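Local coordinates for protein putative phosphatase (Bacteroides thetaiotaomicron, PDB 3KYA) that binds zinc and is possibly a phosphatase, with an IPT/TIG domain joined to a beta-propeller of antiparallel blades, at residues A[47-52]-A[80-86]; A[331-336]-A[350-356]. All coordinates share one frame; numbering follows the deposited sequence.

Following the chain from its N terminus, residues 47-52 come first and pair with 80-86 in interaction 1. This closes a loop of 27 residues holding strands 55-62 and 66-70, and joins two neighbouring strands of the immunoglobulin-like IPT/TIG sheet. The chain then enters the propeller, where interaction 2 pairs 331-336 with 350-356, with 13 residues between them that carry the hairpin on to its turn. The contacts lie in series, neither nesting nor crossing; the centres of interaction 1 and interaction 2 are about 53 Å apart. One joins two adjacent strands of the N-terminal domain; the other builds a hairpin ending in an edge strand of a four-stranded blade and shapes the chain's exit from it.

Interaction 1: residues A[47-52]-A[80-86]; sequences KVKVKI and IEITVGE. With EDO (1,2-ethanediol), chain E.
Lys49 and Thr83 face each other as a hydrogen-bonded antiparallel pair, each backbone N reaching the other's carbonyl O. Lys51 and Glu81 repeat the pattern, with Lys51 N 2.8 Å from Glu81 O. Gly85 N closes the ladder on Lys47 O.

Between these pairs the non-hydrogen-bonded residues send their side chains to the buried face. Val50 and Ile82 run abreast there, and in the Ile82 conformer described Val50 CG2 meets Ile82 CG1 at 3.8 Å. Val50 holds CG1 anti to its backbone N (chi1 174°) and gives CG2 to this contact. Farther along, Val48 CG1 touches Ile82 CG2 of the same conformer at 4.2 Å.

The other face is polar. Glu81 rises with CG opposite its backbone N (chi1 -178°), and its OE2 accepts from O1 of a bound 1,2-ethanediol at 2.6 Å. The chain of Lys51 runs past the same molecule, its CE 3.6 Å from the diol O2. Just beyond the paired strands, at the start of 48-52 and the end of 80-84, Lys47 NZ bridges to Glu86 OE2 at 2.8 Å, approaching on the anti side and 32° out of the carboxylate plane; the lysine chain meets the glutamate nearly square on.

Farther out, Val50 packs on Ala57 and Val59 of strand 55-62, while Ile82 rests on Ile20 and Ile36. Thr83 OG1 is hydrogen-bonded to Thr92 OG1 on the next strand. The chemistry is that of an immunoglobulin-like sheet: aliphatic branches seal the core, and on the polar face Lys49 stands across from Thr83 and Lys51 across from Glu81, where opposite charges probably moderate one another.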
ATOM      1  N   LYS A  47     -24.801  19.281 -22.685  1.00 12.10           N
ATOM      2  CA  LYS A  47     -24.973  19.049 -24.115  1.00 12.39           C
ATOM      3  C   LYS A  47     -24.054  17.958 -24.658  1.00 13.00           C
ATOM      4  O   LYS A  47     -23.994  17.748 -25.880  1.00 13.36           O
ATOM      5  CB  LYS A  47     -24.748  20.367 -24.885  1.00 12.18           C
ATOM      6  CG  LYS A  47     -25.817  21.423 -24.641  1.00 11.59           C
ATOM      7  CD  LYS A  47     -27.143  21.004 -25.269  1.00 11.80           C
ATOM      8  CE  LYS A  47     -28.206  22.091 -25.166  1.00 11.97           C
ATOM      9  NZ  LYS A  47     -29.477  21.668 -25.836  1.00  9.60           N
ATOM     10  N   VAL A  48     -23.367  17.240 -23.771  1.00 13.08           N
ATOM     11  CA  VAL A  48     -22.432  16.206 -24.209  1.00 13.31           C
ATOM     12  C   VAL A  48     -22.729  14.857 -23.565  1.00 13.76           C
ATOM     13  O   VAL A  48     -22.973  14.761 -22.359  1.00 13.68           O
ATOM     14  CB  VAL A  48     -20.990  16.633 -23.893  1.00 13.18           C
ATOM     15  CG1 VAL A  48     -19.992  15.475 -24.103  1.00 14.56           C
ATOM     16  CG2 VAL A  48     -20.603  17.862 -24.729  1.00 12.76           C
ATOM     17  N   LYS A  49     -22.705  13.817 -24.391  1.00 14.72           N
ATOM     18  CA  LYS A  49     -22.871  12.447 -23.932  1.00 15.02           C
ATOM     19  C   LYS A  49     -21.717  11.629 -24.512  1.00 14.80           C
ATOM     20  O   LYS A  49     -21.341  11.794 -25.681  1.00 14.20           O
ATOM     21  CB  LYS A  49     -24.235  11.882 -24.342  1.00 15.75           C
ATOM     22  CG  LYS A  49     -25.425  12.630 -23.754  1.00 17.55           C
ATOM     23  CD  LYS A  49     -25.493  12.522 -22.216  1.00 20.76           C
ATOM     24  CE  LYS A  49     -26.619  13.358 -21.606  1.00 22.88           C
ATOM     25  NZ  LYS A  49     -26.356  14.829 -21.683  1.00 22.89           N
ATOM     26  N   VAL A  50     -21.139  10.778 -23.671  1.00 14.37           N
ATOM     27  CA  VAL A  50     -20.003   9.953 -24.048  1.00 14.09           C
ATOM     28  C   VAL A  50     -20.271   8.492 -23.735  1.00 14.35           C
ATOM     29  O   VAL A  50     -20.805   8.162 -22.673  1.00 14.08           O
ATOM     30  CB  VAL A  50     -18.721  10.400 -23.278  1.00 14.22           C
ATOM     31  CG1 VAL A  50     -17.546   9.444 -23.543  1.00 14.29           C
ATOM     32  CG2 VAL A  50     -18.316  11.821 -23.647  1.00 14.03           C
ATOM     33  N   LYS A  51     -19.912   7.620 -24.677  1.00 14.61           N
ATOM     34  CA  LYS A  51     -19.950   6.186 -24.456  1.00 15.29           C
ATOM     35  C   LYS A  51     -18.551   5.641 -24.700  1.00 15.21           C
ATOM     36  O   LYS A  51     -17.854   6.081 -25.620  1.00 14.55           O
ATOM     37  CB  LYS A  51     -20.915   5.471 -25.399  1.00 16.02           C
ATOM     38  CG  LYS A  51     -22.370   5.584 -25.058  1.00 18.18           C
ATOM     39  CD  LYS A  51     -23.186   4.656 -25.977  1.00 21.39           C
ATOM     40  CE  LYS A  51     -24.654   4.631 -25.599  1.00 23.26           C
ATOM     41  NZ  LYS A  51     -25.410   3.702 -26.513  1.00 26.70           N
ATOM     42  N   ILE A  52     -18.143   4.704 -23.855  1.00 15.22           N
ATOM     43  CA  ILE A  52     -16.865   4.023 -24.023  1.00 15.06           C
ATOM     44  C   ILE A  52     -17.141   2.532 -23.969  1.00 14.81           C
ATOM     45  O   ILE A  52     -17.729   2.037 -23.010  1.00 14.14           O
ATOM     46  CB  ILE A  52     -15.839   4.416 -22.960  1.00 15.77           C
ATOM     47  CG1 ILE A  52     -15.612   5.929 -22.962  1.00 17.45           C
ATOM     48  CG2 ILE A  52     -14.496   3.676 -23.215  1.00 14.89           C
ATOM     49  CD1 ILE A  52     -14.576   6.376 -21.950  1.00 20.36           C
ATOM     50  N   ILE A  80     -14.632   4.882 -28.321  1.00 15.83           N
ATOM     51  CA  ILE A  80     -15.052   6.164 -27.742  1.00 15.79           C
ATOM     52  C   ILE A  80     -16.000   6.870 -28.693  1.00 16.03           C
ATOM     53  O   ILE A  80     -15.634   7.162 -29.834  1.00 16.07           O
ATOM     54  CB  ILE A  80     -13.843   7.063 -27.440  1.00 15.29           C
ATOM     55  CG1 ILE A  80     -12.901   6.358 -26.467  1.00 15.97           C
ATOM     56  CG2 ILE A  80     -14.290   8.386 -26.858  1.00 15.90           C
ATOM     57  CD1 ILE A  80     -11.585   7.040 -26.255  1.00 13.79           C
ATOM     58  N   GLU A  81     -17.227   7.121 -28.235  1.00 15.74           N
ATOM     59  CA  GLU A  81     -18.244   7.765 -29.057  1.00 16.31           C
ATOM     60  C   GLU A  81     -18.756   8.964 -28.283  1.00 15.93           C
ATOM     61  O   GLU A  81     -18.999   8.864 -27.072  1.00 15.83           O
ATOM     62  CB  GLU A  81     -19.365   6.775 -29.392  1.00 16.86           C
ATOM     63  CG  GLU A  81     -20.470   7.307 -30.297  1.00 19.62           C
ATOM     64  CD  GLU A  81     -21.685   6.383 -30.352  1.00 22.63           C
ATOM     65  OE1 GLU A  81     -21.594   5.274 -30.927  1.00 26.79           O
ATOM     66  OE2 GLU A  81     -22.751   6.776 -29.841  1.00 25.45           O
ATOM     67  N   ILE A  82     -18.860  10.100 -28.971  1.00 15.03           N
ATOM     68  CA  ILE A  82     -19.314  11.343 -28.362  0.50 14.79           C
ATOM     69  C   ILE A  82     -20.412  11.948 -29.213  1.00 14.79           C
ATOM     70  O   ILE A  82     -20.330  11.922 -30.446  1.00 14.44           O
ATOM     71  CB  ILE A  82     -18.165  12.367 -28.217  0.50 14.62           C
ATOM     72  CG1 ILE A  82     -17.078  11.838 -27.281  0.50 14.14           C
ATOM     73  CG2 ILE A  82     -18.682  13.702 -27.674  0.50 14.88           C
ATOM     74  CD1 ILE A  82     -15.942  12.823 -27.047  0.50 13.41           C
ATOM     75  N   THR A  83     -21.443  12.465 -28.553  1.00 14.71           N
ATOM     76  CA  THR A  83     -22.545  13.145 -29.205  1.00 14.78           C
ATOM     77  C   THR A  83     -22.671  14.500 -28.529  1.00 14.74           C
ATOM     78  O   THR A  83     -22.796  14.577 -27.303  1.00 15.25           O
ATOM     79  CB  THR A  83     -23.884  12.390 -29.102  1.00 15.06           C
ATOM     80  OG1 THR A  83     -23.764  11.110 -29.724  1.00 15.71           O
ATOM     81  CG2 THR A  83     -25.028  13.195 -29.790  1.00 15.19           C
ATOM     82  N   VAL A  84     -22.593  15.557 -29.327  1.00 14.55           N
ATOM     83  CA  VAL A  84     -22.713  16.922 -28.858  1.00 14.24           C
ATOM     84  C   VAL A  84     -24.002  17.481 -29.451  1.00 15.01           C
ATOM     85  O   VAL A  84     -24.279  17.293 -30.640  1.00 14.45           O
ATOM     86  CB  VAL A  84     -21.503  17.778 -29.282  1.00 14.41           C
ATOM     87  CG1 VAL A  84     -21.569  19.189 -28.638  1.00 13.72           C
ATOM     88  CG2 VAL A  84     -20.203  17.076 -28.914  1.00 12.98           C
ATOM     89  N   GLY A  85     -24.802  18.144 -28.618  1.00 14.86           N
ATOM     90  CA  GLY A  85     -26.068  18.706 -29.064  1.00 15.63           C
ATOM     91  C   GLY A  85     -27.234  17.747 -28.919  1.00 15.93           C
ATOM     92  O   GLY A  85     -27.056  16.588 -28.534  1.00 16.22           O
ATOM     93  N   GLU A  86     -28.435  18.232 -29.228  1.00 16.38           N
ATOM     94  CA  GLU A  86     -29.645  17.429 -29.087  1.00 17.07           C
ATOM     95  C   GLU A  86     -30.576  17.594 -30.271  1.00 18.05           C
ATOM     96  O   GLU A  86     -30.567  18.625 -30.934  1.00 18.10           O
ATOM     97  CB  GLU A  86     -30.399  17.834 -27.822  1.00 16.73           C
ATOM     98  CG  GLU A  86     -29.587  17.818 -26.549  1.00 16.90           C
ATOM     99  CD  GLU A  86     -30.437  18.178 -25.347  1.00 17.90           C
ATOM    100  OE1 GLU A  86     -31.374  17.404 -25.060  1.00 18.18           O
ATOM    101  OE2 GLU A  86     -30.193  19.233 -24.712  1.00 16.13           O
TER
HETATM  102  C1  EDO E   4     -22.384   8.884 -27.357  1.00 38.81           C
HETATM  103  O1  EDO E   4     -22.846   9.065 -28.696  1.00 39.13           O
HETATM  104  C2  EDO E   4     -23.519   9.153 -26.377  1.00 39.42           C
HETATM  105  O2  EDO E   4     -24.550   8.170 -26.486  1.00 39.41           O

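Interaction 2: residues A[331-336]-A[350-356]; sequences NHYFMR and YNFVGGY. With EDO (1,2-ethanediol), chain I.
Tyr333 packs its side chain along the turning 350-356 segment. Its CB sits 3.3 Å from Val353 O. CG then takes the cramped position between backbone N and carbonyl carbon (chi1 70°), which lays the ring against Tyr356: Tyr356 CA stands over one face, 4.2 Å from the centroid of the Tyr333 ring, as a CH-pi contact. Tyr356 turns its ring edge toward that ring in an offset edge-to-face pair with the planes 67° apart, and its CD1 reaches Tyr333 CZ at 3.8 Å. In the Asn351 conformer modelled here, CE2 of Tyr333 lies 3.6 Å from Asn351 OD1. At the tip, Tyr333 OH is hydrogen-bonded to Trp311 NE1 and, at 2.7 Å, to a water, which itself donates to OD1 of that Asn351 conformer. With an alanine here the ring is gone, which is likely to open a gap beside Tyr356 and to leave Trp311 NE1 and the water without their hydroxyl partner.

The backbone beneath is a classic beta bulge: Phe334 O accepts from both Phe352 N, at 2.9 Å, and Val353 N, at 3.2 Å, while Phe334 N donates almost straight (173°) to Val353 O. Beyond the bulge, Arg336 and Tyr350 run alongside each other, with Arg336 CD 3.4 Å from Tyr350 OH; the guanidinium is held by a salt bridge to Asp338.

Within the blade, 333-340 lies between strands 323-328 and 345-352, with Tyr333 touching Val328. Phe334 meets Phe393 and Phe395 of the next sheet edge-to-face, and Tyr350, on an edge strand of the blade, meets Tyr68 of the second subunit.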
ATOM      1  N   ASN A 331     -12.800 -14.420  19.344  1.00 15.51           N
ATOM      2  CA  ASN A 331     -12.086 -13.339  20.035  1.00 15.31           C
ATOM      3  C   ASN A 331     -11.390 -12.306  19.135  1.00 14.71           C
ATOM      4  O   ASN A 331     -10.643 -11.449  19.607  1.00 14.27           O
ATOM      5  CB  ASN A 331     -11.181 -13.938  21.117  1.00 15.55           C
ATOM      6  CG  ASN A 331     -11.982 -14.405  22.330  1.00 16.11           C
ATOM      7  OD1 ASN A 331     -12.662 -13.600  22.983  1.00 16.65           O
ATOM      8  ND2 ASN A 331     -11.891 -15.689  22.651  1.00 14.67           N
ATOM      9  N   HIS A 332     -11.661 -12.408  17.835  1.00 14.20           N
ATOM     10  CA  HIS A 332     -11.351 -11.378  16.842  1.00 13.50           C
ATOM     11  C   HIS A 332      -9.890 -11.055  16.520  1.00 13.27           C
ATOM     12  O   HIS A 332      -9.540  -9.902  16.292  1.00 13.47           O
ATOM     13  CB  HIS A 332     -12.137 -10.107  17.247  1.00 13.10           C
ATOM     14  CG  HIS A 332     -13.502 -10.414  17.779  1.00 13.56           C
ATOM     15  ND1 HIS A 332     -14.493 -10.978  16.999  1.00 13.70           N
ATOM     16  CD2 HIS A 332     -14.023 -10.296  19.024  1.00 14.43           C
ATOM     17  CE1 HIS A 332     -15.568 -11.188  17.743  1.00 15.40           C
ATOM     18  NE2 HIS A 332     -15.310 -10.778  18.975  1.00 13.82           N
ATOM     19  N   TYR A 333      -9.056 -12.088  16.435  1.00 13.13           N
ATOM     20  CA  TYR A 333      -7.660 -11.921  16.023  1.00 13.39           C
ATOM     21  C   TYR A 333      -7.054 -13.216  15.464  1.00 13.24           C
ATOM     22  O   TYR A 333      -7.646 -14.291  15.583  1.00 13.76           O
ATOM     23  CB  TYR A 333      -6.791 -11.368  17.184  1.00 13.35           C
ATOM     24  CG  TYR A 333      -6.530 -12.334  18.341  1.00 13.69           C
ATOM     25  CD1 TYR A 333      -7.554 -12.740  19.185  1.00 15.36           C
ATOM     26  CD2 TYR A 333      -5.247 -12.800  18.613  1.00 13.94           C
ATOM     27  CE1 TYR A 333      -7.312 -13.616  20.252  1.00 15.40           C
ATOM     28  CE2 TYR A 333      -4.999 -13.674  19.671  1.00 13.33           C
ATOM     29  CZ  TYR A 333      -6.034 -14.070  20.491  1.00 14.66           C
ATOM     30  OH  TYR A 333      -5.790 -14.933  21.541  1.00 16.19           O
ATOM     31  N   PHE A 334      -5.893 -13.077  14.823  1.00 13.65           N
ATOM     32  CA  PHE A 334      -5.081 -14.185  14.342  1.00 13.27           C
ATOM     33  C   PHE A 334      -3.742 -14.220  15.084  1.00 13.32           C
ATOM     34  O   PHE A 334      -3.134 -13.159  15.365  1.00 13.53           O
ATOM     35  CB  PHE A 334      -4.736 -14.084  12.824  1.00 13.42           C
ATOM     36  CG  PHE A 334      -5.862 -14.416  11.891  1.00 12.64           C
ATOM     37  CD1 PHE A 334      -6.755 -13.441  11.488  1.00 13.27           C
ATOM     38  CD2 PHE A 334      -5.981 -15.698  11.346  1.00 13.75           C
ATOM     39  CE1 PHE A 334      -7.806 -13.755  10.619  1.00 12.93           C
ATOM     40  CE2 PHE A 334      -7.023 -16.008  10.491  1.00 11.70           C
ATOM     41  CZ  PHE A 334      -7.924 -15.028  10.121  1.00 12.97           C
HETATM   42  N   MSE A 335      -3.299 -15.435  15.391  1.00 12.97           N
HETATM   43  CA  MSE A 335      -1.985 -15.691  15.938  1.00 13.36           C
HETATM   44  C   MSE A 335      -1.159 -16.356  14.827  1.00 13.34           C
HETATM   45  O   MSE A 335      -1.720 -16.889  13.857  1.00 13.52           O
HETATM   46  CB  MSE A 335      -2.059 -16.594  17.172  1.00 13.48           C
HETATM   47  CG  MSE A 335      -2.928 -16.052  18.304  1.00 12.88           C
HETATM   48 SE   MSE A 335      -2.863 -17.159  19.897  0.75 13.08          SE
HETATM   49  CE  MSE A 335      -1.094 -16.652  20.505  1.00 10.92           C
ATOM     50  N   ARG A 336       0.162 -16.293  14.957  1.00 13.21           N
ATOM     51  CA  ARG A 336       1.076 -16.900  14.011  1.00 13.30           C
ATOM     52  C   ARG A 336       1.951 -17.899  14.743  1.00 13.90           C
ATOM     53  O   ARG A 336       2.418 -17.630  15.850  1.00 14.16           O
ATOM     54  CB  ARG A 336       1.941 -15.855  13.332  1.00 13.52           C
ATOM     55  CG  ARG A 336       2.871 -16.370  12.225  1.00 13.64           C
ATOM     56  CD  ARG A 336       3.657 -15.186  11.644  1.00 15.70           C
ATOM     57  NE  ARG A 336       4.511 -15.496  10.491  1.00 17.84           N
ATOM     58  CZ  ARG A 336       5.654 -16.170  10.560  1.00 18.14           C
ATOM     59  NH1 ARG A 336       6.068 -16.659  11.716  1.00 20.62           N
ATOM     60  NH2 ARG A 336       6.376 -16.385   9.475  1.00 17.79           N
ATOM     61  N   TYR A 350       2.109 -16.683  18.633  1.00 14.53           N
ATOM     62  CA  TYR A 350       2.093 -15.332  19.175  1.00 14.44           C
ATOM     63  C   TYR A 350       1.064 -14.477  18.429  1.00 13.98           C
ATOM     64  O   TYR A 350       0.711 -14.767  17.282  1.00 13.11           O
ATOM     65  CB  TYR A 350       3.497 -14.704  19.122  1.00 14.70           C
ATOM     66  CG  TYR A 350       4.143 -14.599  17.736  1.00 16.21           C
ATOM     67  CD1 TYR A 350       3.841 -13.542  16.881  1.00 16.83           C
ATOM     68  CD2 TYR A 350       5.082 -15.538  17.301  1.00 17.86           C
ATOM     69  CE1 TYR A 350       4.440 -13.426  15.633  1.00 17.17           C
ATOM     70  CE2 TYR A 350       5.695 -15.425  16.051  1.00 17.31           C
ATOM     71  CZ  TYR A 350       5.363 -14.372  15.224  1.00 18.05           C
ATOM     72  OH  TYR A 350       5.961 -14.241  13.989  1.00 19.83           O
ATOM     73  N   ASN A 351       0.590 -13.425  19.093  1.00 13.03           N
ATOM     74  CA  ASN A 351      -0.400 -12.533  18.495  0.50 13.33           C
ATOM     75  C   ASN A 351       0.177 -11.881  17.238  1.00 13.27           C
ATOM     76  O   ASN A 351       1.288 -11.376  17.243  1.00 13.10           O
ATOM     77  CB  ASN A 351      -0.899 -11.499  19.508  0.50 13.39           C
ATOM     78  CG  ASN A 351      -1.613 -12.138  20.690  0.50 13.86           C
ATOM     79  OD1 ASN A 351      -1.572 -13.353  20.869  0.50 13.66           O
ATOM     80  ND2 ASN A 351      -2.252 -11.313  21.518  0.50 15.52           N
ATOM     81  N   PHE A 352      -0.581 -11.936  16.144  1.00 13.78           N
ATOM     82  CA  PHE A 352      -0.127 -11.428  14.839  1.00 13.65           C
ATOM     83  C   PHE A 352      -0.926 -10.220  14.329  1.00 13.76           C
ATOM     84  O   PHE A 352      -0.364  -9.130  14.190  1.00 13.91           O
ATOM     85  CB  PHE A 352      -0.119 -12.598  13.823  1.00 14.20           C
ATOM     86  CG  PHE A 352       0.337 -12.202  12.430  1.00 15.33           C
ATOM     87  CD1 PHE A 352       1.556 -11.562  12.233  1.00 17.12           C
ATOM     88  CD2 PHE A 352      -0.441 -12.502  11.319  1.00 16.34           C
ATOM     89  CE1 PHE A 352       1.968 -11.195  10.950  1.00 17.10           C
ATOM     90  CE2 PHE A 352      -0.037 -12.126  10.040  1.00 16.17           C
ATOM     91  CZ  PHE A 352       1.167 -11.490   9.856  1.00 17.24           C
ATOM     92  N   VAL A 353      -2.215 -10.396  14.036  1.00 13.36           N
ATOM     93  CA  VAL A 353      -3.056  -9.282  13.573  1.00 13.47           C
ATOM     94  C   VAL A 353      -4.408  -9.299  14.273  1.00 14.13           C
ATOM     95  O   VAL A 353      -4.932 -10.360  14.595  1.00 14.09           O
ATOM     96  CB  VAL A 353      -3.282  -9.287  12.044  1.00 13.70           C
ATOM     97  CG1 VAL A 353      -1.975  -8.990  11.292  1.00 13.19           C
ATOM     98  CG2 VAL A 353      -3.901 -10.619  11.596  1.00 11.92           C
ATOM     99  N   GLY A 354      -4.966  -8.110  14.502  1.00 14.45           N
ATOM    100  CA  GLY A 354      -6.239  -7.978  15.190  1.00 14.89           C
ATOM    101  C   GLY A 354      -6.035  -7.725  16.676  1.00 15.64           C
ATOM    102  O   GLY A 354      -4.937  -7.941  17.209  1.00 15.84           O
ATOM    103  N   GLY A 355      -7.104  -7.278  17.336  1.00 16.34           N
ATOM    104  CA  GLY A 355      -7.100  -7.000  18.761  1.00 17.21           C
ATOM    105  C   GLY A 355      -7.693  -8.105  19.614  1.00 17.55           C
ATOM    106  O   GLY A 355      -8.853  -8.452  19.472  1.00 17.25           O
ATOM    107  N   TYR A 356      -6.856  -8.657  20.485  1.00 18.71           N
ATOM    108  CA  TYR A 356      -7.222  -9.663  21.480  1.00 18.96           C
ATOM    109  C   TYR A 356      -8.526  -9.292  22.204  1.00 18.77           C
ATOM    110  O   TYR A 356      -8.553  -8.341  22.980  1.00 17.89           O
ATOM    111  CB  TYR A 356      -6.053  -9.763  22.485  1.00 19.51           C
ATOM    112  CG  TYR A 356      -6.269 -10.604  23.724  1.00 20.33           C
ATOM    113  CD1 TYR A 356      -6.060 -11.973  23.706  1.00 23.18           C
ATOM    114  CD2 TYR A 356      -6.601 -10.009  24.944  1.00 23.39           C
ATOM    115  CE1 TYR A 356      -6.232 -12.747  24.856  1.00 24.86           C
ATOM    116  CE2 TYR A 356      -6.777 -10.771  26.096  1.00 24.17           C
ATOM    117  CZ  TYR A 356      -6.588 -12.140  26.045  1.00 25.12           C
ATOM    118  OH  TYR A 356      -6.759 -12.906  27.175  1.00 27.42           O
TER
HETATM  119  C1  EDO I   8      10.199 -14.891  12.219  1.00 44.04           C
HETATM  120  O1  EDO I   8      10.407 -16.272  11.919  1.00 44.45           O
HETATM  121  C2  EDO I   8       8.734 -14.655  12.530  1.00 44.42           C
HETATM  122  O2  EDO I   8       8.272 -15.558  13.535  1.00 43.56           O
HETATM  123  O   HOH W   1      -9.917  -7.261  16.248  1.00 15.79           O
HETATM  124  O   HOH W   2      -3.319 -14.469  22.624  1.00 14.32           O